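Local coordinates for protein methylxanthine N3-demethylase NdmB (Pseudomonas putida, PDB 6ICL) that removes the N3-methyl group of theobromine and related methylxanthines as formaldehyde, using molecular oxygen, NADH and a [2Fe-2S] cluster in bacterial caffeine degradation, at residues 36-40 with 276-280; 74-79 with 136-142; 160-164 with 253-259. All coordinates share one frame; numbering follows the deposited sequence.

In space the three contacts run from the Rieske domain into the catalytic domain; along the chain, interaction 1 spans the other two. Interaction 2 joins strands 74-79 and 137-143 within the Rieske sheet, with the side chain of Ala79 about 12 Å from the bound [2Fe-2S] cluster. Interaction 1, its centre about 14 Å away, sets strand 37-42 of that sheet against catalytic strand 270-281; Trp37 CH2 reaches Asp139 CB at 3.6 Å. Interaction 3, centred about 10 Å from interaction 1 and 20 Å from interaction 2, lays a loop along the neighbouring catalytic strand, coupled through a probable hydrogen bond of 2.8 Å between Thr276 OG1 and Ser257 OG. Interactions 1 and 3 lie away from both iron sites.

Interaction 1 of 3, residues 36-40 with 276-280; sequences FWHPV and TASPV
The imidazole of His38 meets the pyrrolidine of Pro279 at about a right angle, the proline laying its CG-CD edge over one ring face. Pro279 CD stands 3.7 Å from the centroid of the His38 ring and 30° off its normal, which satisfies a CH-pi contact. Rotation about chi1 sets His38 CG beside its backbone N and opposite the carbonyl carbon, presenting the ring to the proline, while NE2 is held by Leu33 O. Replacing His38 with alanine would probably leave Pro279 without its flat partner and Leu33 O without this donor.

Next along the strand, Pro39 packs its CG and CD against the methyl of Thr276, with Pro39 CG 3.7 Å from Thr276 CG2. Ser278 supplies the one hydrogen bond across the contact: OG, trans to the backbone N, donates to Pro39 O at 2.6 Å, and the C=O...OG angle of 162° puts it almost in line with the carbonyl.

The strand segments cross at 87°, so no ladder of backbone bonds joins them. An imidazole face, two proline rings and a methyl, with a single buried hydroxyl-to-carbonyl bond between the segments, therefore make this junction between the Rieske and catalytic sheets.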
ATOM      1  N   PHE A  36     -34.879  -8.899  20.583  1.00 39.59           N
ATOM      2  CA  PHE A  36     -34.071 -10.070  20.878  1.00 40.55           C
ATOM      3  C   PHE A  36     -32.697  -9.672  21.411  1.00 38.54           C
ATOM      4  O   PHE A  36     -32.210  -8.558  21.186  1.00 41.06           O
ATOM      5  CB  PHE A  36     -33.923 -10.935  19.627  1.00 36.83           C
ATOM      6  CG  PHE A  36     -35.217 -11.523  19.149  1.00 38.91           C
ATOM      7  CD1 PHE A  36     -36.057 -10.798  18.308  1.00 41.00           C
ATOM      8  CD2 PHE A  36     -35.592 -12.814  19.530  1.00 41.77           C
ATOM      9  CE1 PHE A  36     -37.279 -11.361  17.843  1.00 40.88           C
ATOM     10  CE2 PHE A  36     -36.791 -13.385  19.081  1.00 42.66           C
ATOM     11  CZ  PHE A  36     -37.640 -12.648  18.235  1.00 41.49           C
ATOM     12  N   TRP A  37     -32.092 -10.594  22.151  1.00 36.02           N
ATOM     13  CA  TRP A  37     -30.707 -10.460  22.569  1.00 39.25           C
ATOM     14  C   TRP A  37     -29.782 -10.774  21.399  1.00 35.43           C
ATOM     15  O   TRP A  37     -29.920 -11.818  20.755  1.00 34.62           O
ATOM     16  CB  TRP A  37     -30.395 -11.408  23.723  1.00 37.67           C
ATOM     17  CG  TRP A  37     -31.120 -11.107  24.985  1.00 40.91           C
ATOM     18  CD1 TRP A  37     -32.376 -11.527  25.328  1.00 40.99           C
ATOM     19  CD2 TRP A  37     -30.625 -10.361  26.109  1.00 42.25           C
ATOM     20  NE1 TRP A  37     -32.692 -11.081  26.581  1.00 40.64           N
ATOM     21  CE2 TRP A  37     -31.640 -10.364  27.091  1.00 45.08           C
ATOM     22  CE3 TRP A  37     -29.427  -9.689  26.375  1.00 39.47           C
ATOM     23  CZ2 TRP A  37     -31.495  -9.719  28.336  1.00 42.61           C
ATOM     24  CZ3 TRP A  37     -29.283  -9.043  27.608  1.00 42.89           C
ATOM     25  CH2 TRP A  37     -30.317  -9.062  28.572  1.00 40.72           C
ATOM     26  N   HIS A  38     -28.848  -9.864  21.124  1.00 35.62           N
ATOM     27  CA  HIS A  38     -27.852 -10.078  20.082  1.00 35.24           C
ATOM     28  C   HIS A  38     -26.449  -9.982  20.667  1.00 33.87           C
ATOM     29  O   HIS A  38     -26.185  -9.117  21.515  1.00 31.08           O
ATOM     30  CB  HIS A  38     -27.996  -9.047  18.972  1.00 34.55           C
ATOM     31  CG  HIS A  38     -29.322  -9.092  18.288  1.00 35.50           C
ATOM     32  ND1 HIS A  38     -29.701 -10.138  17.481  1.00 30.91           N
ATOM     33  CD2 HIS A  38     -30.362  -8.228  18.309  1.00 33.14           C
ATOM     34  CE1 HIS A  38     -30.926  -9.919  17.038  1.00 38.86           C
ATOM     35  NE2 HIS A  38     -31.343  -8.762  17.518  1.00 32.65           N
ATOM     36  N   PRO A  39     -25.526 -10.830  20.224  1.00 29.92           N
ATOM     37  CA  PRO A  39     -24.138 -10.705  20.670  1.00 32.55           C
ATOM     38  C   PRO A  39     -23.461  -9.545  19.941  1.00 34.45           C
ATOM     39  O   PRO A  39     -23.645  -9.354  18.733  1.00 31.37           O
ATOM     40  CB  PRO A  39     -23.531 -12.051  20.282  1.00 28.19           C
ATOM     41  CG  PRO A  39     -24.269 -12.371  18.943  1.00 31.20           C
ATOM     42  CD  PRO A  39     -25.671 -11.763  19.088  1.00 27.46           C
ATOM     43  N   VAL A  40     -22.711  -8.735  20.695  1.00 30.63           N
ATOM     44  CA  VAL A  40     -22.006  -7.607  20.099  1.00 31.35           C
ATOM     45  C   VAL A  40     -20.489  -7.793  20.098  1.00 35.09           C
ATOM     46  O   VAL A  40     -19.821  -7.266  19.197  1.00 34.35           O
ATOM     47  CB  VAL A  40     -22.399  -6.287  20.780  1.00 35.59           C
ATOM     48  CG1 VAL A  40     -23.859  -5.934  20.431  1.00 33.10           C
ATOM     49  CG2 VAL A  40     -22.160  -6.376  22.309  1.00 30.50           C
ATOM     50  N   THR A 276     -23.901 -17.772  16.439  1.00 31.34           N
ATOM     51  CA  THR A 276     -24.950 -16.775  16.389  1.00 31.83           C
ATOM     52  C   THR A 276     -24.478 -15.648  15.483  1.00 36.51           C
ATOM     53  O   THR A 276     -23.322 -15.210  15.573  1.00 32.56           O
ATOM     54  CB  THR A 276     -25.285 -16.257  17.795  1.00 35.50           C
ATOM     55  OG1 THR A 276     -25.833 -17.331  18.570  1.00 34.61           O
ATOM     56  CG2 THR A 276     -26.319 -15.151  17.730  1.00 30.00           C
ATOM     57  N   ALA A 277     -25.358 -15.199  14.600  1.00 31.79           N
ATOM     58  CA  ALA A 277     -25.067 -14.078  13.718  1.00 33.61           C
ATOM     59  C   ALA A 277     -25.664 -12.818  14.321  1.00 33.18           C
ATOM     60  O   ALA A 277     -26.831 -12.808  14.702  1.00 34.68           O
ATOM     61  CB  ALA A 277     -25.625 -14.333  12.317  1.00 33.57           C
ATOM     62  N   SER A 278     -24.856 -11.765  14.428  1.00 33.13           N
ATOM     63  CA  SER A 278     -25.349 -10.509  14.965  1.00 30.55           C
ATOM     64  C   SER A 278     -25.694  -9.541  13.841  1.00 33.61           C
ATOM     65  O   SER A 278     -24.858  -9.304  12.962  1.00 33.70           O
ATOM     66  CB  SER A 278     -24.296  -9.894  15.873  1.00 29.07           C
ATOM     67  OG  SER A 278     -24.790  -8.706  16.453  1.00 32.74           O
ATOM     68  N   PRO A 279     -26.905  -8.963  13.824  1.00 33.54           N
ATOM     69  CA  PRO A 279     -27.269  -8.035  12.750  1.00 33.23           C
ATOM     70  C   PRO A 279     -26.626  -6.664  12.936  1.00 35.45           C
ATOM     71  O   PRO A 279     -27.237  -5.749  13.489  1.00 35.78           O
ATOM     72  CB  PRO A 279     -28.796  -7.957  12.868  1.00 32.58           C
ATOM     73  CG  PRO A 279     -29.024  -8.153  14.385  1.00 33.07           C
ATOM     74  CD  PRO A 279     -27.985  -9.140  14.822  1.00 32.25           C
ATOM     75  N   VAL A 280     -25.403  -6.514  12.441  1.00 35.64           N
ATOM     76  CA  VAL A 280     -24.646  -5.276  12.621  1.00 37.37           C
ATOM     77  C   VAL A 280     -25.338  -4.112  11.921  1.00 38.55           C
ATOM     78  O   VAL A 280     -25.606  -3.072  12.528  1.00 35.74           O
ATOM     79  CB  VAL A 280     -23.207  -5.460  12.108  1.00 34.55           C
ATOM     80  CG1 VAL A 280     -22.497  -4.116  12.062  1.00 34.12           C
ATOM     81  CG2 VAL A 280     -22.449  -6.450  13.026  1.00 31.55           C
TER

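Interaction 2 of 3, residues 74-79 with 136-142; sequences KIIAAA and SSFDCEV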
ATOM      1  N   LYS A  74     -19.791  -4.386  36.171  1.00 40.15           N
ATOM      2  CA  LYS A  74     -20.796  -4.778  35.191  1.00 42.32           C
ATOM      3  C   LYS A  74     -20.636  -3.983  33.899  1.00 41.08           C
ATOM      4  O   LYS A  74     -20.543  -2.746  33.915  1.00 34.35           O
ATOM      5  CB  LYS A  74     -22.233  -4.590  35.700  1.00 44.08           C
ATOM      6  CG  LYS A  74     -23.203  -5.774  35.335  1.00 50.33           C
ATOM      7  CD  LYS A  74     -23.232  -6.168  33.813  1.00 59.24           C
ATOM      8  CE  LYS A  74     -22.672  -7.610  33.467  1.00 56.58           C
ATOM      9  NZ  LYS A  74     -21.146  -7.772  33.269  1.00 44.24           N
ATOM     10  N   ILE A  75     -20.696  -4.701  32.787  1.00 39.37           N
ATOM     11  CA  ILE A  75     -20.644  -4.089  31.469  1.00 38.60           C
ATOM     12  C   ILE A  75     -22.002  -3.509  31.142  1.00 38.65           C
ATOM     13  O   ILE A  75     -23.029  -4.190  31.228  1.00 41.03           O
ATOM     14  CB  ILE A  75     -20.215  -5.112  30.417  1.00 39.49           C
ATOM     15  CG1 ILE A  75     -18.881  -5.732  30.817  1.00 34.81           C
ATOM     16  CG2 ILE A  75     -20.113  -4.452  29.038  1.00 33.76           C
ATOM     17  CD1 ILE A  75     -18.410  -6.754  29.804  1.00 38.28           C
ATOM     18  N   ILE A  76     -22.012  -2.242  30.785  1.00 37.06           N
ATOM     19  CA  ILE A  76     -23.219  -1.572  30.370  1.00 36.00           C
ATOM     20  C   ILE A  76     -23.116  -1.326  28.875  1.00 40.82           C
ATOM     21  O   ILE A  76     -22.030  -1.330  28.282  1.00 40.99           O
ATOM     22  CB  ILE A  76     -23.403  -0.249  31.138  1.00 41.38           C
ATOM     23  CG1 ILE A  76     -22.270   0.692  30.762  1.00 42.28           C
ATOM     24  CG2 ILE A  76     -23.340  -0.502  32.640  1.00 38.43           C
ATOM     25  CD1 ILE A  76     -22.694   2.115  30.536  1.00 41.00           C
ATOM     26  N   ALA A  77     -24.270  -1.116  28.261  1.00 38.08           N
ATOM     27  CA  ALA A  77     -24.377  -0.749  26.860  1.00 32.72           C
ATOM     28  C   ALA A  77     -25.238   0.499  26.813  1.00 36.82           C
ATOM     29  O   ALA A  77     -26.307   0.540  27.430  1.00 40.01           O
ATOM     30  CB  ALA A  77     -24.997  -1.888  26.020  1.00 30.20           C
ATOM     31  N   ALA A  78     -24.765   1.531  26.128  1.00 33.58           N
ATOM     32  CA  ALA A  78     -25.519   2.767  26.029  1.00 33.47           C
ATOM     33  C   ALA A  78     -25.354   3.329  24.629  1.00 33.68           C
ATOM     34  O   ALA A  78     -24.520   2.859  23.852  1.00 33.76           O
ATOM     35  CB  ALA A  78     -25.063   3.788  27.075  1.00 38.57           C
ATOM     36  N   ALA A  79     -26.140   4.360  24.324  1.00 33.24           N
ATOM     37  CA  ALA A  79     -26.009   5.050  23.051  1.00 39.95           C
ATOM     38  C   ALA A  79     -24.665   5.767  22.994  1.00 38.74           C
ATOM     39  O   ALA A  79     -24.289   6.480  23.935  1.00 33.69           O
ATOM     40  CB  ALA A  79     -27.149   6.047  22.863  1.00 36.38           C
ATOM     41  N   SER A 136     -29.733   6.799  26.398  1.00 38.24           N
ATOM     42  CA  SER A 136     -30.379   5.500  26.470  1.00 43.68           C
ATOM     43  C   SER A 136     -29.398   4.443  26.947  1.00 45.67           C
ATOM     44  O   SER A 136     -28.260   4.370  26.471  1.00 43.27           O
ATOM     45  CB  SER A 136     -30.938   5.108  25.102  1.00 42.70           C
ATOM     46  OG  SER A 136     -31.724   6.160  24.565  1.00 47.04           O
ATOM     47  N   SER A 137     -29.853   3.623  27.886  1.00 43.34           N
ATOM     48  CA  SER A 137     -29.090   2.534  28.465  1.00 38.89           C
ATOM     49  C   SER A 137     -29.832   1.254  28.119  1.00 40.90           C
ATOM     50  O   SER A 137     -31.062   1.254  28.093  1.00 45.97           O
ATOM     51  CB  SER A 137     -28.970   2.756  29.977  1.00 41.91           C
ATOM     52  OG  SER A 137     -28.598   1.595  30.691  1.00 54.97           O
ATOM     53  N   PHE A 138     -29.116   0.169  27.805  1.00 36.77           N
ATOM     54  CA  PHE A 138     -29.784  -1.008  27.263  1.00 38.58           C
ATOM     55  C   PHE A 138     -29.459  -2.246  28.081  1.00 37.45           C
ATOM     56  O   PHE A 138     -28.417  -2.325  28.732  1.00 39.23           O
ATOM     57  CB  PHE A 138     -29.405  -1.266  25.763  1.00 34.29           C
ATOM     58  CG  PHE A 138     -29.680  -0.094  24.873  1.00 37.40           C
ATOM     59  CD1 PHE A 138     -30.980   0.240  24.523  1.00 40.17           C
ATOM     60  CD2 PHE A 138     -28.643   0.689  24.395  1.00 36.12           C
ATOM     61  CE1 PHE A 138     -31.235   1.343  23.700  1.00 43.35           C
ATOM     62  CE2 PHE A 138     -28.896   1.797  23.579  1.00 42.26           C
ATOM     63  CZ  PHE A 138     -30.189   2.117  23.228  1.00 41.34           C
ATOM     64  N   ASP A 139     -30.363  -3.226  28.026  1.00 41.11           N
ATOM     65  CA  ASP A 139     -30.068  -4.560  28.547  1.00 38.74           C
ATOM     66  C   ASP A 139     -28.739  -5.076  28.014  1.00 39.49           C
ATOM     67  O   ASP A 139     -28.474  -5.014  26.809  1.00 37.56           O
ATOM     68  CB  ASP A 139     -31.159  -5.544  28.142  1.00 41.58           C
ATOM     69  CG  ASP A 139     -32.446  -5.367  28.933  1.00 47.01           C
ATOM     70  OD1 ASP A 139     -32.477  -4.587  29.906  1.00 42.75           O
ATOM     71  OD2 ASP A 139     -33.430  -6.022  28.542  1.00 46.86           O
ATOM     72  N   CYS A 140     -27.940  -5.652  28.902  1.00 36.28           N
ATOM     73  CA  CYS A 140     -26.590  -6.060  28.550  1.00 39.38           C
ATOM     74  C   CYS A 140     -26.130  -7.062  29.586  1.00 34.54           C
ATOM     75  O   CYS A 140     -26.168  -6.766  30.779  1.00 43.79           O
ATOM     76  CB  CYS A 140     -25.631  -4.839  28.487  1.00 33.98           C
ATOM     77  SG  CYS A 140     -23.897  -5.257  28.097  1.00 40.90           S
ATOM     78  N   GLU A 141     -25.735  -8.251  29.136  1.00 39.39           N
ATOM     79  CA  GLU A 141     -25.317  -9.320  30.034  1.00 41.59           C
ATOM     80  C   GLU A 141     -24.243 -10.139  29.340  1.00 38.34           C
ATOM     81  O   GLU A 141     -24.287 -10.326  28.123  1.00 41.11           O
ATOM     82  CB  GLU A 141     -26.482 -10.261  30.430  1.00 41.73           C
ATOM     83  CG  GLU A 141     -27.706  -9.593  31.105  1.00 49.08           C
ATOM     84  CD  GLU A 141     -27.397  -8.936  32.473  1.00 55.95           C
ATOM     85  OE1 GLU A 141     -26.290  -9.166  33.023  1.00 55.14           O
ATOM     86  OE2 GLU A 141     -28.257  -8.164  32.979  1.00 58.56           O
ATOM     87  N   VAL A 142     -23.292 -10.638  30.122  1.00 35.37           N
ATOM     88  CA  VAL A 142     -22.248 -11.528  29.622  1.00 38.15           C
ATOM     89  C   VAL A 142     -22.700 -12.973  29.819  1.00 38.77           C
ATOM     90  O   VAL A 142     -23.028 -13.385  30.934  1.00 37.52           O
ATOM     91  CB  VAL A 142     -20.908 -11.262  30.332  1.00 40.00           C
ATOM     92  CG1 VAL A 142     -19.846 -12.280  29.883  1.00 38.07           C
ATOM     93  CG2 VAL A 142     -20.420  -9.850  30.043  1.00 37.00           C
TER
HETATM   94  O   HOH W   1     -25.882  -3.668  32.199  1.00 47.53           O
HETATM   95  O   HOH W   2     -26.501  -1.544  30.269  1.00 38.36           O
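Backbone hydrogen bonds join Ala77 and Ala79 to the antiparallel strand and the residue leading into it. Phe138 N donates to Ala77 O at 2.9 Å, and Ala79 N donates to Ser136 O at 3.0 Å, both with N-H...O angles of 154°. Between them Ala78 and Ser137 form a non-hydrogen-bonded pair, where Ala78 CA lies 3.2 Å from Ser136 O in a CA-H...O contact.

The segment axes run at 142°, and beyond the Ala77 O bond water bridges the backbones. One molecule accepts from Ala77 N at 3.0 Å and donates to Phe138 O at 2.6 Å, replacing a direct rung.

Apolar contacts add to these. A chi1 of 178° points the sulfur of Cys140 back beside its carbonyl carbon, where SG reaches Ile75 CG2 at 4.0 Å, while Cys140 CB packs on the methyl of Ala77. Farther along, Ile75 CD1 meets Val142 CG2 at 3.7 Å, the two side chains crossing at about a right angle.

Within the antiparallel Rieske sheet, strand 64-71 flanks 74-79 and strand 146-150 flanks 137-143. Helix 43-48 packs through Leu43 on Ile75 and Val142, while Val149 touches both Ala77 and Phe138.

Interaction 3 of 3, residues 160-164 with 253-259; sequences IPYLS and TMPYSVN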
ATOM      1  N   ILE A 160     -31.475 -14.935  26.244  1.00 41.83           N
ATOM      2  CA  ILE A 160     -30.189 -15.089  25.559  1.00 42.51           C
ATOM      3  C   ILE A 160     -30.120 -16.474  24.921  1.00 41.56           C
ATOM      4  O   ILE A 160     -30.469 -17.478  25.571  1.00 41.65           O
ATOM      5  CB  ILE A 160     -29.032 -14.865  26.531  1.00 37.10           C
ATOM      6  CG1 ILE A 160     -28.979 -13.389  26.922  1.00 40.01           C
ATOM      7  CG2 ILE A 160     -27.699 -15.331  25.903  1.00 36.92           C
ATOM      8  CD1 ILE A 160     -28.201 -13.098  28.180  1.00 36.53           C
ATOM      9  N   PRO A 161     -29.687 -16.560  23.670  1.00 39.45           N
ATOM     10  CA  PRO A 161     -29.687 -17.834  22.951  1.00 36.02           C
ATOM     11  C   PRO A 161     -29.109 -19.007  23.723  1.00 42.37           C
ATOM     12  O   PRO A 161     -28.228 -18.868  24.580  1.00 40.05           O
ATOM     13  CB  PRO A 161     -28.843 -17.517  21.713  1.00 36.96           C
ATOM     14  CG  PRO A 161     -29.314 -16.083  21.377  1.00 30.47           C
ATOM     15  CD  PRO A 161     -29.500 -15.419  22.748  1.00 37.74           C
ATOM     16  N   TYR A 162     -29.602 -20.183  23.351  1.00 36.99           N
ATOM     17  CA  TYR A 162     -29.207 -21.425  23.978  1.00 40.29           C
ATOM     18  C   TYR A 162     -27.874 -21.930  23.437  1.00 39.52           C
ATOM     19  O   TYR A 162     -27.692 -22.061  22.222  1.00 39.23           O
ATOM     20  CB  TYR A 162     -30.293 -22.476  23.727  1.00 43.26           C
ATOM     21  CG  TYR A 162     -29.910 -23.811  24.274  1.00 39.64           C
ATOM     22  CD1 TYR A 162     -29.993 -24.068  25.652  1.00 40.53           C
ATOM     23  CD2 TYR A 162     -29.435 -24.804  23.434  1.00 39.56           C
ATOM     24  CE1 TYR A 162     -29.623 -25.278  26.158  1.00 41.60           C
ATOM     25  CE2 TYR A 162     -29.067 -26.021  23.928  1.00 45.60           C
ATOM     26  CZ  TYR A 162     -29.168 -26.256  25.282  1.00 43.49           C
ATOM     27  OH  TYR A 162     -28.789 -27.478  25.749  1.00 48.46           O
ATOM     28  N   LEU A 163     -26.970 -22.286  24.346  1.00 41.26           N
ATOM     29  CA  LEU A 163     -25.777 -23.058  24.034  1.00 41.76           C
ATOM     30  C   LEU A 163     -25.672 -24.177  25.057  1.00 41.27           C
ATOM     31  O   LEU A 163     -25.873 -23.952  26.248  1.00 40.95           O
ATOM     32  CB  LEU A 163     -24.505 -22.196  24.070  1.00 39.06           C
ATOM     33  CG  LEU A 163     -23.170 -22.897  24.339  1.00 36.66           C
ATOM     34  CD1 LEU A 163     -22.692 -23.681  23.131  1.00 34.86           C
ATOM     35  CD2 LEU A 163     -22.096 -21.896  24.813  1.00 36.64           C
ATOM     36  N   SER A 164     -25.376 -25.385  24.600  1.00 44.35           N
ATOM     37  CA  SER A 164     -25.294 -26.517  25.507  1.00 45.26           C
ATOM     38  C   SER A 164     -23.850 -26.748  25.930  1.00 48.70           C
ATOM     39  O   SER A 164     -22.910 -26.481  25.170  1.00 42.02           O
ATOM     40  CB  SER A 164     -25.861 -27.782  24.859  1.00 40.73           C
ATOM     41  OG  SER A 164     -25.028 -28.270  23.823  1.00 40.43           O
ATOM     42  N   THR A 253     -32.113 -20.784  18.929  1.00 36.13           N
ATOM     43  CA  THR A 253     -32.835 -19.636  19.452  1.00 37.21           C
ATOM     44  C   THR A 253     -32.993 -18.599  18.355  1.00 41.16           C
ATOM     45  O   THR A 253     -32.021 -18.244  17.673  1.00 36.90           O
ATOM     46  CB  THR A 253     -32.122 -19.014  20.650  1.00 39.30           C
ATOM     47  OG1 THR A 253     -31.800 -20.019  21.610  1.00 40.08           O
ATOM     48  CG2 THR A 253     -33.006 -18.003  21.301  1.00 35.39           C
ATOM     49  N   MET A 254     -34.221 -18.126  18.175  1.00 39.00           N
ATOM     50  CA  MET A 254     -34.498 -17.078  17.207  1.00 37.40           C
ATOM     51  C   MET A 254     -33.962 -15.728  17.696  1.00 39.92           C
ATOM     52  O   MET A 254     -33.957 -15.451  18.899  1.00 40.95           O
ATOM     53  CB  MET A 254     -35.994 -17.002  16.948  1.00 38.79           C
ATOM     54  CG  MET A 254     -36.556 -18.294  16.349  1.00 40.40           C
ATOM     55  SD  MET A 254     -36.072 -18.536  14.627  1.00 40.60           S
ATOM     56  CE  MET A 254     -37.055 -17.243  13.864  1.00 37.17           C
ATOM     57  N   PRO A 255     -33.543 -14.856  16.762  1.00 36.31           N
ATOM     58  CA  PRO A 255     -33.661 -15.005  15.314  1.00 34.58           C
ATOM     59  C   PRO A 255     -32.444 -15.575  14.622  1.00 34.73           C
ATOM     60  O   PRO A 255     -32.573 -15.878  13.452  1.00 36.52           O
ATOM     61  CB  PRO A 255     -33.902 -13.573  14.836  1.00 33.34           C
ATOM     62  CG  PRO A 255     -33.772 -12.677  16.085  1.00 36.22           C
ATOM     63  CD  PRO A 255     -33.087 -13.505  17.116  1.00 38.48           C
ATOM     64  N   TYR A 256     -31.310 -15.785  15.311  1.00 36.62           N
ATOM     65  CA  TYR A 256     -30.081 -16.021  14.552  1.00 35.06           C
ATOM     66  C   TYR A 256     -29.103 -17.000  15.193  1.00 37.90           C
ATOM     67  O   TYR A 256     -27.917 -16.972  14.837  1.00 33.05           O
ATOM     68  CB  TYR A 256     -29.320 -14.696  14.343  1.00 35.59           C
ATOM     69  CG  TYR A 256     -30.054 -13.616  13.582  1.00 35.29           C
ATOM     70  CD1 TYR A 256     -30.525 -13.843  12.286  1.00 33.50           C
ATOM     71  CD2 TYR A 256     -30.242 -12.357  14.135  1.00 31.21           C
ATOM     72  CE1 TYR A 256     -31.183 -12.856  11.573  1.00 30.98           C
ATOM     73  CE2 TYR A 256     -30.896 -11.361  13.419  1.00 34.33           C
ATOM     74  CZ  TYR A 256     -31.358 -11.622  12.135  1.00 37.31           C
ATOM     75  OH  TYR A 256     -32.010 -10.642  11.411  1.00 36.50           O
ATOM     76  N   SER A 257     -29.527 -17.858  16.113  1.00 32.01           N
ATOM     77  CA  SER A 257     -28.591 -18.758  16.756  1.00 37.69           C
ATOM     78  C   SER A 257     -28.797 -20.196  16.302  1.00 37.93           C
ATOM     79  O   SER A 257     -29.897 -20.600  15.893  1.00 38.59           O
ATOM     80  CB  SER A 257     -28.713 -18.676  18.277  1.00 35.16           C
ATOM     81  OG  SER A 257     -28.590 -17.328  18.683  1.00 34.44           O
ATOM     82  N   VAL A 258     -27.718 -20.970  16.382  1.00 34.77           N
ATOM     83  CA  VAL A 258     -27.736 -22.405  16.089  1.00 32.68           C
ATOM     84  C   VAL A 258     -26.877 -23.109  17.124  1.00 38.02           C
ATOM     85  O   VAL A 258     -25.682 -22.819  17.243  1.00 38.80           O
ATOM     86  CB  VAL A 258     -27.211 -22.756  14.683  1.00 38.57           C
ATOM     87  CG1 VAL A 258     -27.255 -24.295  14.482  1.00 34.78           C
ATOM     88  CG2 VAL A 258     -28.003 -22.060  13.611  1.00 34.45           C
ATOM     89  N   ASN A 259     -27.466 -24.051  17.852  1.00 39.45           N
ATOM     90  CA  ASN A 259     -26.714 -24.981  18.678  1.00 35.91           C
ATOM     91  C   ASN A 259     -26.829 -26.353  18.021  1.00 42.72           C
ATOM     92  O   ASN A 259     -27.920 -26.940  17.989  1.00 38.19           O
ATOM     93  CB  ASN A 259     -27.242 -24.992  20.116  1.00 38.94           C
ATOM     94  CG  ASN A 259     -26.417 -25.874  21.029  1.00 43.12           C
ATOM     95  OD1 ASN A 259     -25.466 -25.409  21.679  1.00 44.32           O
ATOM     96  ND2 ASN A 259     -26.762 -27.160  21.080  1.00 42.27           N
TER
HETATM   97  O   HOH W   3     -29.367 -21.710  19.942  1.00 35.94           O
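A loop from the Rieske domain side lies along the turn that links strands 246-253 and 257-264 of the antiparallel catalytic sheet, and three side chains of the turn and following strand, Thr253, Ser257 and Asn259, face it. The turn contains a cis peptide bond before Pro255 and is closed by a backbone bond from Ser257 N to Thr253 O.

At one end Thr253 OG1 accepts the backbone N-H of Tyr162 at 2.8 Å. Chi1 turns this hydroxyl beside the threonine's own N, while CG2 lies alongside Pro161 CA. A water bridges the same residues, accepting from Thr253 N at 3.1 Å and donating to Tyr162 O at 2.9 Å. Pro161 sets its CB and CG against the hydroxyl of Ser257, with CB 3.0 Å from Ser257 OG; the polar partner of that oxygen is Thr276 OG1 on the adjoining strand.

At the other end the extended chi1 of Asn259 (-176°) carries its amide to the loop. Its OD1 receives Ser164 N at 2.9 Å, the donor standing above the carbonyl plane, 48° out of it. ND2 makes a weak bond to Ser164 OG at 3.4 Å, so one residue meets both amide ends. The Tyr162 ring packs obliquely on this amide, their planes 65° apart and Tyr162 CE2 3.8 Å from Asn259 ND2, while Arg251 makes a cation-pi contact with the ring.

Two side-chain oxygens thus satisfy backbone N-H groups of a loop without regular secondary structure. Polar side chains and a bridging water help to fix its course along the catalytic sheet, together with Tyr144 and Trp274, which also bond the loop backbone; the bond to Ser164 N, aided by the weak one to its OG, would probably limit rotation of the Asn259 amide.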